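Local coordinates for Adhesin/hemolysin (Burkholderia pseudomallei 1026a, PDB 4G6V), which acts as the toxic C-terminal part of a contact-dependent growth inhibition system, a tRNase that blocks the growth of neighbouring bacteria, at residues 73-82 and 91-99. Sequence-based numbering, arbitrary orientation.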
loop_
_atom_site.group_PDB
_atom_site.type_symbol
_atom_site.label_atom_id
_atom_site.label_comp_id
_atom_site.label_asym_id
_atom_site.label_seq_id
_atom_site.Cartn_x
_atom_site.Cartn_y
_atom_site.Cartn_z
ATOM N N LEU A 73 16.555 5.205 -9.491
ATOM C CA LEU A 73 16.701 6.549 -8.948
ATOM C C LEU A 73 18.165 6.852 -8.619
ATOM O O LEU A 73 18.672 7.934 -8.935
ATOM C CB LEU A 73 15.788 6.765 -7.733
ATOM C CG LEU A 73 14.324 6.869 -8.173
ATOM C CD1 LEU A 73 13.398 7.218 -7.027
ATOM C CD2 LEU A 73 14.148 7.860 -9.312
ATOM N N ALA A 74 18.843 5.885 -8.008
ATOM C CA ALA A 74 20.241 6.050 -7.680
ATOM C C ALA A 74 21.014 6.386 -8.963
ATOM O O ALA A 74 21.960 7.180 -8.944
ATOM C CB ALA A 74 20.775 4.806 -7.008
ATOM N N ASN A 75 20.588 5.817 -10.086
ATOM C CA ASN A 75 21.264 6.078 -11.359
ATOM C C ASN A 75 20.804 7.374 -12.013
ATOM O O ASN A 75 21.289 7.732 -13.087
ATOM C CB ASN A 75 21.118 4.903 -12.347
ATOM C CG ASN A 75 21.913 3.668 -11.921
ATOM O OD1 ASN A 75 22.918 3.778 -11.210
ATOM N ND2 ASN A 75 21.465 2.485 -12.355
ATOM N N LYS A 76 19.857 8.061 -11.379
ATOM C CA LYS A 76 19.377 9.344 -11.883
ATOM C C LYS A 76 19.900 10.497 -11.031
ATOM O O LYS A 76 19.638 11.669 -11.320
ATOM C CB LYS A 76 17.852 9.375 -11.946
ATOM C CG LYS A 76 17.271 8.539 -13.074
ATOM C CD LYS A 76 17.499 9.194 -14.425
ATOM C CE LYS A 76 16.874 8.365 -15.545
ATOM N NZ LYS A 76 16.392 9.193 -16.695
ATOM N N GLY A 77 20.644 10.156 -9.981
ATOM C CA GLY A 77 21.297 11.159 -9.165
ATOM C C GLY A 77 20.782 11.306 -7.747
ATOM O O GLY A 77 21.258 12.171 -7.011
ATOM N N TYR A 78 19.808 10.496 -7.344
ATOM C CA TYR A 78 19.347 10.562 -5.956
ATOM C C TYR A 78 20.228 9.715 -5.061
ATOM O O TYR A 78 20.828 8.729 -5.500
ATOM C CB TYR A 78 17.901 10.104 -5.824
ATOM C CG TYR A 78 16.941 10.932 -6.620
ATOM C CD1 TYR A 78 16.194 11.928 -6.021
ATOM C CD2 TYR A 78 16.778 10.713 -7.982
ATOM C CE1 TYR A 78 15.305 12.684 -6.762
ATOM C CE2 TYR A 78 15.894 11.460 -8.729
ATOM C CZ TYR A 78 15.164 12.448 -8.120
ATOM O OH TYR A 78 14.288 13.188 -8.882
ATOM N N ASP A 79 20.315 10.106 -3.801
ATOM C CA ASP A 79 20.986 9.271 -2.825
ATOM C C ASP A 79 19.909 8.420 -2.182
ATOM O O ASP A 79 19.027 8.938 -1.488
ATOM C CB ASP A 79 21.714 10.132 -1.799
ATOM C CG ASP A 79 22.800 11.000 -2.442
ATOM O OD1 ASP A 79 23.682 10.443 -3.149
ATOM O OD2 ASP A 79 22.761 12.237 -2.264
ATOM N N VAL A 80 19.963 7.116 -2.444
ATOM C CA VAL A 80 18.911 6.214 -2.015
ATOM C C VAL A 80 19.371 5.216 -0.959
ATOM O O VAL A 80 20.298 4.428 -1.203
ATOM C CB VAL A 80 18.326 5.428 -3.208
ATOM C CG1 VAL A 80 17.269 4.465 -2.713
ATOM C CG2 VAL A 80 17.732 6.378 -4.249
ATOM N N VAL A 81 18.720 5.238 0.206
ATOM C CA VAL A 81 18.922 4.178 1.200
ATOM C C VAL A 81 17.718 3.251 1.326
ATOM O O VAL A 81 16.611 3.678 1.681
ATOM C CB VAL A 81 19.245 4.738 2.591
ATOM C CG1 VAL A 81 19.647 3.600 3.561
ATOM C CG2 VAL A 81 20.303 5.815 2.492
ATOM N N GLN A 82 17.948 1.971 1.062
ATOM C CA GLN A 82 16.897 0.968 1.118
ATOM C C GLN A 82 16.721 0.421 2.532
ATOM O O GLN A 82 17.702 0.161 3.239
ATOM C CB GLN A 82 17.207 -0.180 0.160
ATOM C CG GLN A 82 17.066 0.176 -1.306
ATOM C CD GLN A 82 16.961 -1.051 -2.173
ATOM O OE1 GLN A 82 17.907 -1.420 -2.880
ATOM N NE2 GLN A 82 15.804 -1.700 -2.125
ATOM N N ASN A 91 8.403 0.875 9.061
ATOM C CA ASN A 91 9.650 0.612 8.356
ATOM C C ASN A 91 9.540 1.025 6.892
ATOM O O ASN A 91 9.144 0.223 6.058
ATOM C CB ASN A 91 9.984 -0.877 8.450
ATOM C CG ASN A 91 10.287 -1.313 9.869
ATOM O OD1 ASN A 91 11.199 -0.792 10.516
ATOM N ND2 ASN A 91 9.516 -2.265 10.366
ATOM N N PRO A 92 9.889 2.279 6.573
ATOM C CA PRO A 92 9.743 2.748 5.187
ATOM C C PRO A 92 10.639 2.009 4.179
ATOM O O PRO A 92 11.656 1.383 4.527
ATOM C CB PRO A 92 10.125 4.233 5.261
ATOM C CG PRO A 92 10.853 4.388 6.537
ATOM C CD PRO A 92 10.384 3.326 7.477
ATOM N N ASP A 93 10.235 2.090 2.916
ATOM C CA ASP A 93 10.950 1.465 1.820
ATOM C C ASP A 93 12.331 2.082 1.604
ATOM O O ASP A 93 13.349 1.382 1.602
ATOM C CB ASP A 93 10.125 1.582 0.531
ATOM C CG ASP A 93 8.924 0.656 0.513
ATOM O OD1 ASP A 93 8.893 -0.299 1.326
ATOM O OD2 ASP A 93 8.018 0.880 -0.324
ATOM N N TYR A 94 12.345 3.397 1.408
ATOM C CA TYR A 94 13.569 4.126 1.130
ATOM C C TYR A 94 13.762 5.332 2.035
ATOM O O TYR A 94 12.857 5.721 2.789
ATOM C CB TYR A 94 13.531 4.712 -0.266
ATOM C CG TYR A 94 12.896 3.845 -1.310
ATOM C CD1 TYR A 94 13.447 2.601 -1.651
ATOM C CD2 TYR A 94 11.781 4.292 -2.010
ATOM C CE1 TYR A 94 12.886 1.824 -2.622
ATOM C CE2 TYR A 94 11.216 3.523 -3.001
ATOM C CZ TYR A 94 11.772 2.282 -3.304
ATOM O OH TYR A 94 11.202 1.506 -4.280
ATOM N N THR A 95 14.865 6.027 1.747
ATOM C CA THR A 95 15.161 7.399 2.156
ATOM C C THR A 95 15.769 8.067 0.903
ATOM O O THR A 95 16.799 7.605 0.412
ATOM C CB THR A 95 16.167 7.449 3.314
ATOM O OG1 THR A 95 17.393 6.828 2.912
ATOM C CG2 THR A 95 15.612 6.725 4.532
ATOM N N ILE A 96 15.145 9.123 0.366
ATOM C CA ILE A 96 15.594 9.686 -0.892
ATOM C C ILE A 96 16.085 11.113 -0.630
ATOM O O ILE A 96 15.288 12.040 -0.334
ATOM C CB ILE A 96 14.498 9.614 -1.976
ATOM C CG1 ILE A 96 14.171 8.163 -2.294
ATOM C CG2 ILE A 96 14.929 10.334 -3.258
ATOM C CD1 ILE A 96 13.222 8.008 -3.424
ATOM N N ASN A 97 17.409 11.273 -0.695
ATOM C CA ASN A 97 18.057 12.518 -0.278
ATOM C C ASN A 97 17.593 12.941 1.122
ATOM O O ASN A 97 17.334 14.126 1.378
ATOM C CB ASN A 97 17.812 13.632 -1.301
ATOM C CG ASN A 97 18.349 13.278 -2.668
ATOM O OD1 ASN A 97 19.082 12.301 -2.815
ATOM N ND2 ASN A 97 18.000 14.071 -3.677
ATOM N N GLY A 98 17.474 11.957 2.013
ATOM C CA GLY A 98 17.134 12.214 3.396
ATOM C C GLY A 98 15.677 11.970 3.755
ATOM O O GLY A 98 15.393 11.578 4.885
ATOM N N GLN A 99 14.764 12.201 2.806
ATOM C CA GLN A 99 13.308 12.066 3.031
ATOM C C GLN A 99 12.791 10.617 2.987
ATOM O O GLN A 99 13.041 9.901 2.009
ATOM C CB GLN A 99 12.524 12.878 1.983
ATOM C CG GLN A 99 12.874 14.354 1.914
ATOM C CD GLN A 99 12.112 15.081 0.804
ATOM O OE1 GLN A 99 12.328 14.826 -0.383
ATOM N NE2 GLN A 99 11.214 15.991 1.192
#
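Strands 79-82 and 94-96 pair as an antiparallel beta hairpin, V80 facing I96, with axes 4.6 Å apart at closest and N-to-C directions 166° apart. The hairpin belongs to the mixed sheet of a PDDEXK-clan nuclease domain; helix 57-74 leads into it through a Schellman motif at G77, and the type I' turn from I96 to Q99 leads out. V81 N gives a straight bond to T95 O, whereas the return bond from T95 N to V81 O is bent and weak. V80, Q82, Y94 and I96 point to the face that carries helix 57-74. There the I96 branches divide their work: CG2, anti to the backbone N, meets Y78 CD1, while CD1, at the end of an extended chain (chi2 -174°), reaches L73 CD1 at 3.7 Å, the L73 and I96 side chains crossing near a right angle. Q82 CG lies 4.4 Å from Y94 CD1, at the edge of the tyrosine ring, and D93 CB sits over one face of that ring. Y94 OH bonds to the backbone O of E66, itself a probable active-site residue. D93, probably catalytic too, takes a hydrogen bond on OD2 from the backbone N of A2 in the CdiI immunity chain, consistent with an inhibitor lying against the active site. Beyond the V80-I96 bridge, N97 grips D79 twice: N97 N bonds to D79 O at 2.9 Å, and the side-chain OD1 accepts from D79 N at 2.7 Å, the donor nearly in line with the amide C=O (164°).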